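Local structure of methoxy mycolic acid synthase 2 (Mycobacterium tuberculosis, 1TPY) at residues N3-H8 against G122-N127; R146-F151 against E212-K217. The protein catalyses cis-cyclopropanation of mycolic acids, inserting a methylene group taken from S-adenosyl-L-methionine across a double bond of the lipid chain. All blocks are in the same frame, centred on the assembly; numbering follows the deposited sequence.

Interaction 1 of 2, residues N3-H8 against G122-N127. With SAH (S-adenosyl-L-homocysteine), chain C.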
loop_
_atom_site.group_PDB
_atom_site.type_symbol
_atom_site.label_atom_id
_atom_site.label_comp_id
_atom_site.label_asym_id
_atom_site.label_seq_id
_atom_site.Cartn_x
_atom_site.Cartn_y
_atom_site.Cartn_z
ATOM N N ASN A 3 23.567 -0.273 -9.939
ATOM C CA ASN A 3 24.228 -0.868 -8.745
ATOM C C ASN A 3 23.648 -0.200 -7.509
ATOM O O ASN A 3 22.829 0.720 -7.608
ATOM C CB ASN A 3 25.742 -0.619 -8.789
ATOM C CG ASN A 3 26.502 -1.480 -7.790
ATOM O OD1 ASN A 3 25.958 -1.859 -6.745
ATOM N ND2 ASN A 3 27.771 -1.791 -8.098
ATOM N N ASP A 4 24.085 -0.671 -6.347
ATOM C CA ASP A 4 23.632 -0.143 -5.061
ATOM C C ASP A 4 22.115 -0.174 -4.990
ATOM O O ASP A 4 21.450 -0.776 -5.841
ATOM C CB ASP A 4 24.139 1.289 -4.850
ATOM C CG ASP A 4 23.916 1.782 -3.424
ATOM O OD1 ASP A 4 24.456 1.157 -2.475
ATOM O OD2 ASP A 4 23.195 2.797 -3.240
ATOM N N LEU A 5 21.578 0.486 -3.965
ATOM C CA LEU A 5 20.147 0.511 -3.719
ATOM C C LEU A 5 19.545 -0.859 -3.977
ATOM O O LEU A 5 18.790 -1.069 -4.923
ATOM C CB LEU A 5 19.438 1.605 -4.541
ATOM C CG LEU A 5 19.662 1.880 -6.032
ATOM C CD1 LEU A 5 19.144 0.740 -6.905
ATOM C CD2 LEU A 5 18.929 3.176 -6.374
ATOM N N THR A 6 19.931 -1.815 -3.142
ATOM C CA THR A 6 19.384 -3.147 -3.250
ATOM C C THR A 6 18.229 -3.154 -2.251
ATOM O O THR A 6 18.369 -2.693 -1.114
ATOM C CB THR A 6 20.442 -4.235 -2.926
ATOM O OG1 THR A 6 21.176 -3.876 -1.755
ATOM C CG2 THR A 6 21.415 -4.388 -4.095
ATOM N N PRO A 7 17.052 -3.631 -2.687
ATOM C CA PRO A 7 15.828 -3.711 -1.884
ATOM C C PRO A 7 15.996 -4.202 -0.447
ATOM O O PRO A 7 16.859 -5.034 -0.151
ATOM C CB PRO A 7 14.947 -4.637 -2.714
ATOM C CG PRO A 7 15.315 -4.255 -4.110
ATOM C CD PRO A 7 16.825 -4.179 -4.037
ATOM N N HIS A 8 15.166 -3.673 0.447
ATOM C CA HIS A 8 15.197 -4.079 1.850
ATOM C C HIS A 8 14.293 -5.302 2.010
ATOM O O HIS A 8 13.240 -5.232 2.656
ATOM C CB HIS A 8 14.698 -2.939 2.741
ATOM C CG HIS A 8 15.579 -1.728 2.722
ATOM N ND1 HIS A 8 15.108 -0.466 2.428
ATOM C CD2 HIS A 8 16.899 -1.584 2.988
ATOM C CE1 HIS A 8 16.099 0.403 2.518
ATOM N NE2 HIS A 8 17.196 -0.250 2.857
ATOM N N GLY A 122 12.432 -5.174 -6.183
ATOM C CA GLY A 122 11.977 -3.851 -5.810
ATOM C C GLY A 122 11.947 -2.971 -7.039
ATOM O O GLY A 122 12.397 -3.382 -8.111
ATOM N N TRP A 123 11.399 -1.772 -6.908
ATOM C CA TRP A 123 11.372 -0.861 -8.040
ATOM C C TRP A 123 12.825 -0.537 -8.369
ATOM O O TRP A 123 13.178 -0.342 -9.531
ATOM C CB TRP A 123 10.635 0.440 -7.693
ATOM C CG TRP A 123 11.135 1.099 -6.442
ATOM C CD1 TRP A 123 10.673 0.902 -5.174
ATOM C CD2 TRP A 123 12.230 2.017 -6.331
ATOM N NE1 TRP A 123 11.413 1.638 -4.278
ATOM C CE2 TRP A 123 12.375 2.331 -4.962
ATOM C CE3 TRP A 123 13.104 2.603 -7.254
ATOM C CZ2 TRP A 123 13.359 3.206 -4.495
ATOM C CZ3 TRP A 123 14.082 3.473 -6.790
ATOM C CH2 TRP A 123 14.202 3.765 -5.425
ATOM N N GLU A 124 13.670 -0.490 -7.344
ATOM C CA GLU A 124 15.067 -0.162 -7.580
ATOM C C GLU A 124 15.759 -1.126 -8.548
ATOM O O GLU A 124 16.797 -0.805 -9.117
ATOM C CB GLU A 124 15.846 -0.047 -6.250
ATOM C CG GLU A 124 15.501 -1.024 -5.134
ATOM C CD GLU A 124 14.306 -0.598 -4.274
ATOM O OE1 GLU A 124 13.152 -0.777 -4.717
ATOM O OE2 GLU A 124 14.521 -0.092 -3.151
ATOM N N GLN A 125 15.158 -2.289 -8.763
ATOM C CA GLN A 125 15.717 -3.286 -9.670
ATOM C C GLN A 125 14.941 -3.354 -10.983
ATOM O O GLN A 125 15.259 -4.162 -11.854
ATOM C CB GLN A 125 15.703 -4.665 -9.007
ATOM C CG GLN A 125 16.644 -4.803 -7.817
ATOM C CD GLN A 125 16.386 -6.069 -7.018
ATOM O OE1 GLN A 125 17.318 -6.709 -6.535
ATOM N NE2 GLN A 125 15.118 -6.427 -6.862
ATOM N N PHE A 126 13.934 -2.502 -11.120
ATOM C CA PHE A 126 13.104 -2.480 -12.321
ATOM C C PHE A 126 13.410 -1.255 -13.188
ATOM O O PHE A 126 13.436 -0.129 -12.688
ATOM C CB PHE A 126 11.633 -2.465 -11.911
ATOM C CG PHE A 126 10.695 -2.836 -13.013
ATOM C CD1 PHE A 126 10.544 -4.165 -13.393
ATOM C CD2 PHE A 126 9.962 -1.857 -13.676
ATOM C CE1 PHE A 126 9.669 -4.516 -14.419
ATOM C CE2 PHE A 126 9.091 -2.193 -14.702
ATOM C CZ PHE A 126 8.943 -3.528 -15.074
ATOM N N ASN A 127 13.636 -1.475 -14.484
ATOM C CA ASN A 127 13.950 -0.384 -15.406
ATOM C C ASN A 127 13.220 -0.481 -16.740
ATOM O O ASN A 127 13.577 0.205 -17.695
ATOM C CB ASN A 127 15.459 -0.332 -15.678
ATOM C CG ASN A 127 16.261 -0.008 -14.437
ATOM O OD1 ASN A 127 16.657 -0.898 -13.681
ATOM N ND2 ASN A 127 16.491 1.274 -14.210
HETATM N N SAH C . -0.389 -2.694 -2.969
HETATM C CA SAH C . -0.956 -3.819 -2.226
HETATM C CB SAH C . -0.004 -4.306 -1.104
HETATM C CG SAH C . 0.447 -3.290 -0.054
HETATM S SD SAH C . 1.543 -4.001 1.204
HETATM C C SAH C . -2.312 -3.446 -1.625
HETATM O O SAH C . -2.672 -2.257 -1.680
HETATM O OXT SAH C . -2.995 -4.343 -1.093
HETATM C "C5'" SAH C . 3.139 -3.246 0.793
HETATM C "C4'" SAH C . 3.685 -3.816 -0.525
HETATM O "O4'" SAH C . 4.758 -3.019 -1.082
HETATM C "C3'" SAH C . 4.236 -5.234 -0.392
HETATM O "O3'" SAH C . 3.806 -6.011 -1.525
HETATM C "C2'" SAH C . 5.724 -5.034 -0.383
HETATM O "O2'" SAH C . 6.422 -6.228 -0.778
HETATM C "C1'" SAH C . 5.866 -3.896 -1.339
HETATM N N9 SAH C . 7.186 -3.144 -1.251
HETATM C C8 SAH C . 7.820 -2.554 -0.204
HETATM N N7 SAH C . 8.951 -1.978 -0.461
HETATM C C5 SAH C . 9.093 -2.207 -1.834
HETATM C C6 SAH C . 10.089 -1.864 -2.788
HETATM N N6 SAH C . 11.184 -1.180 -2.469
HETATM N N1 SAH C . 9.900 -2.262 -4.091
HETATM C C2 SAH C . 8.789 -2.959 -4.425
HETATM N N3 SAH C . 7.787 -3.341 -3.617
HETATM C C4 SAH C . 8.010 -2.923 -2.320
HETATM O O HOH W 1 13.724 -1.330 -0.623
#
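At the adenine end of the cofactor pocket, P7 and L5 of the N-terminal loop pack against E124, which holds the base of S-adenosyl-L-homocysteine. P7 and E124 pass one another pointing opposite ways, touching at their CG atoms, 3.4 Å apart. L5 adds its CD1 branch, 3.5 Å from E124 CB. With CG between its own N and carbonyl carbon (chi1 38°), E124 sets that atom beside P7 CG and 3.3 Å from L5 O, the closest approach across the segments; the bend at chi2 (-84°) then swings CD toward the adenine. The carboxylate is gripped at both oxygens. OE1 accepts a nearly straight bond from SAH N6 (3.0 Å, 172° at the hydrogen), while OE2 forms a salt bridge with R146 NH1, a pairing consistent with an ionised carboxylate. A water donates to E124 OE2 and accepts the N-H of H8, bridging back to the N-terminal loop. In this Rossmann-like methyltransferase fold, residues 122-127 follow strand 116-120, and the backbone reads the base too: W123 N donates to SAH N1 at 3.2 Å. OE1 lies 2.9 Å above the W123 ring plane, toward its rim. P7 CD lies 3.8 Å from Q125 CG.

Interaction 2 of 2, residues R146-F151 against E212-K217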
loop_
_atom_site.group_PDB
_atom_site.type_symbol
_atom_site.label_atom_id
_atom_site.label_comp_id
_atom_site.label_asym_id
_atom_site.label_seq_id
_atom_site.Cartn_x
_atom_site.Cartn_y
_atom_site.Cartn_z
ATOM N N ARG A 146 15.374 7.116 -0.031
ATOM C CA ARG A 146 15.207 6.631 -1.397
ATOM C C ARG A 146 14.049 7.267 -2.161
ATOM O O ARG A 146 13.809 6.920 -3.317
ATOM C CB ARG A 146 15.037 5.111 -1.401
ATOM C CG ARG A 146 16.280 4.367 -0.954
ATOM C CD ARG A 146 16.107 2.869 -1.048
ATOM N NE ARG A 146 17.333 2.182 -0.657
ATOM C CZ ARG A 146 17.509 0.870 -0.726
ATOM N NH1 ARG A 146 16.533 0.092 -1.175
ATOM N NH2 ARG A 146 18.662 0.338 -0.345
ATOM N N HIS A 147 13.331 8.189 -1.529
ATOM C CA HIS A 147 12.206 8.848 -2.190
ATOM C C HIS A 147 12.623 9.463 -3.523
ATOM O O HIS A 147 11.997 9.207 -4.557
ATOM C CB HIS A 147 11.623 9.944 -1.298
ATOM C CG HIS A 147 10.854 9.431 -0.121
ATOM N ND1 HIS A 147 10.791 8.093 0.207
ATOM C CD2 HIS A 147 10.136 10.084 0.823
ATOM C CE1 HIS A 147 10.069 7.943 1.303
ATOM N NE2 HIS A 147 9.660 9.137 1.698
ATOM N N ALA A 148 13.677 10.279 -3.490
ATOM C CA ALA A 148 14.189 10.940 -4.692
ATOM C C ALA A 148 14.462 9.941 -5.811
ATOM O O ALA A 148 14.011 10.122 -6.946
ATOM C CB ALA A 148 15.467 11.719 -4.360
ATOM N N ASP A 149 15.207 8.886 -5.497
ATOM C CA ASP A 149 15.511 7.869 -6.495
ATOM C C ASP A 149 14.236 7.180 -6.977
ATOM O O ASP A 149 14.119 6.849 -8.160
ATOM C CB ASP A 149 16.490 6.834 -5.935
ATOM C CG ASP A 149 17.922 7.321 -5.956
ATOM O OD1 ASP A 149 18.142 8.496 -6.315
ATOM O OD2 ASP A 149 18.832 6.536 -5.616
ATOM N N PHE A 150 13.279 6.968 -6.076
ATOM C CA PHE A 150 12.029 6.324 -6.485
ATOM C C PHE A 150 11.336 7.110 -7.591
ATOM O O PHE A 150 11.017 6.562 -8.642
ATOM C CB PHE A 150 11.048 6.185 -5.320
ATOM C CG PHE A 150 9.642 5.846 -5.762
ATOM C CD1 PHE A 150 9.350 4.599 -6.309
ATOM C CD2 PHE A 150 8.628 6.798 -5.693
ATOM C CE1 PHE A 150 8.073 4.303 -6.784
ATOM C CE2 PHE A 150 7.350 6.516 -6.165
ATOM C CZ PHE A 150 7.069 5.269 -6.712
ATOM N N PHE A 151 11.090 8.393 -7.342
ATOM C CA PHE A 151 10.423 9.234 -8.325
ATOM C C PHE A 151 11.220 9.355 -9.620
ATOM O O PHE A 151 10.645 9.366 -10.704
ATOM C CB PHE A 151 10.145 10.624 -7.742
ATOM C CG PHE A 151 9.092 10.624 -6.669
ATOM C CD1 PHE A 151 9.412 10.961 -5.355
ATOM C CD2 PHE A 151 7.778 10.275 -6.969
ATOM C CE1 PHE A 151 8.439 10.948 -4.360
ATOM C CE2 PHE A 151 6.801 10.258 -5.978
ATOM C CZ PHE A 151 7.132 10.595 -4.672
ATOM N N GLU A 212 5.157 15.890 -2.180
ATOM C CA GLU A 212 5.009 16.999 -3.125
ATOM C C GLU A 212 6.354 17.529 -3.602
ATOM O O GLU A 212 6.612 17.605 -4.798
ATOM C CB GLU A 212 4.236 18.160 -2.489
ATOM C CG GLU A 212 2.859 17.794 -1.971
ATOM C CD GLU A 212 2.150 18.984 -1.343
ATOM O OE1 GLU A 212 2.769 19.682 -0.504
ATOM O OE2 GLU A 212 0.976 19.219 -1.682
ATOM N N GLU A 213 7.201 17.905 -2.653
ATOM C CA GLU A 213 8.507 18.452 -2.965
ATOM C C GLU A 213 9.405 17.507 -3.757
ATOM O O GLU A 213 9.963 17.899 -4.778
ATOM C CB GLU A 213 9.206 18.877 -1.674
ATOM C CG GLU A 213 8.478 19.990 -0.937
ATOM C CD GLU A 213 9.185 20.394 0.337
ATOM O OE1 GLU A 213 10.255 19.820 0.632
ATOM O OE2 GLU A 213 8.673 21.283 1.043
ATOM N N GLN A 214 9.545 16.271 -3.286
ATOM C CA GLN A 214 10.389 15.289 -3.962
ATOM C C GLN A 214 9.884 14.949 -5.358
ATOM O O GLN A 214 10.668 14.843 -6.298
ATOM C CB GLN A 214 10.477 14.006 -3.138
ATOM C CG GLN A 214 11.266 14.132 -1.840
ATOM C CD GLN A 214 12.768 14.277 -2.059
ATOM O OE1 GLN A 214 13.547 14.205 -1.110
ATOM N NE2 GLN A 214 13.180 14.481 -3.312
ATOM N N SER A 215 8.575 14.785 -5.502
ATOM C CA SER A 215 8.016 14.449 -6.803
ATOM C C SER A 215 8.068 15.646 -7.743
ATOM O O SER A 215 8.125 15.479 -8.960
ATOM C CB SER A 215 6.573 13.954 -6.662
ATOM O OG SER A 215 5.712 14.981 -6.209
ATOM N N ALA A 216 8.043 16.852 -7.183
ATOM C CA ALA A 216 8.096 18.055 -8.010
ATOM C C ALA A 216 9.504 18.240 -8.558
ATOM O O ALA A 216 9.684 18.682 -9.690
ATOM C CB ALA A 216 7.689 19.281 -7.202
ATOM N N LYS A 217 10.497 17.897 -7.744
ATOM C CA LYS A 217 11.892 18.021 -8.144
ATOM C C LYS A 217 12.175 17.142 -9.353
ATOM O O LYS A 217 12.928 17.528 -10.250
ATOM C CB LYS A 217 12.815 17.633 -6.982
ATOM C CG LYS A 217 12.779 18.629 -5.828
ATOM C CD LYS A 217 13.699 18.220 -4.692
ATOM C CE LYS A 217 13.616 19.221 -3.542
ATOM N NZ LYS A 217 14.316 18.740 -2.316
#
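Q214 and S215 of helix 208-218 carry its contact with helix 147-157, the short segments crossing at -45° with their axes 8.9 Å apart. Q214 CB lies 3.9 Å from F151 CE1, approaching the ring obliquely, and Q214 CG is 4.2 Å from H147 CB. The chain bends at chi2 (-71°) and the amide reaches the first turn of the other helix, where NE2 meets A148 CB by van der Waals contact at 3.7 Å. No hydrogen bond links the two segments. Next, S215 sets its CB squarely over a face of the F151 ring in a CH-pi contact, 3.8 Å from the centroid and 13° off the normal. Its hydroxyl, lying between the backbone N and carbonyl carbon, hydrogen-bonds to V211 O, a bond that gives the buried hydroxyl a partner in its own helix. The opposite face of F151 is covered by F150 CD2, 3.8 Å above the ring centre, so the ring is clamped between its chain neighbour and the facing helix. F151 also touches L164 and L166 of strand 163-171 and L285 of strand 278-286: this is helix-on-helix packing against one side of the central sheet of a Rossmann-like methyltransferase.

Interaction 1 belongs to the cofactor site and interaction 2 to the helix layer on the sheet; each mixes buried residues with an exposed one at its margin. In interaction 1 a loop meets a 3-10 turn, and apolar packing surrounds a carboxylate held by charge, water and ligand. Two helices meet in interaction 2, by van der Waals contact, including a glutamine amide, and one CH-pi contact. Segment 146-151 joins them directly. Besides its salt bridge to E124, R146 turns NH2 toward T6 O in a probable hydrogen bond, touching both segments of interaction 1. W123 packs edge-to-face with F150. The helix that receives 212-217 on one flank thus has its N-terminal end beside the adenine pocket.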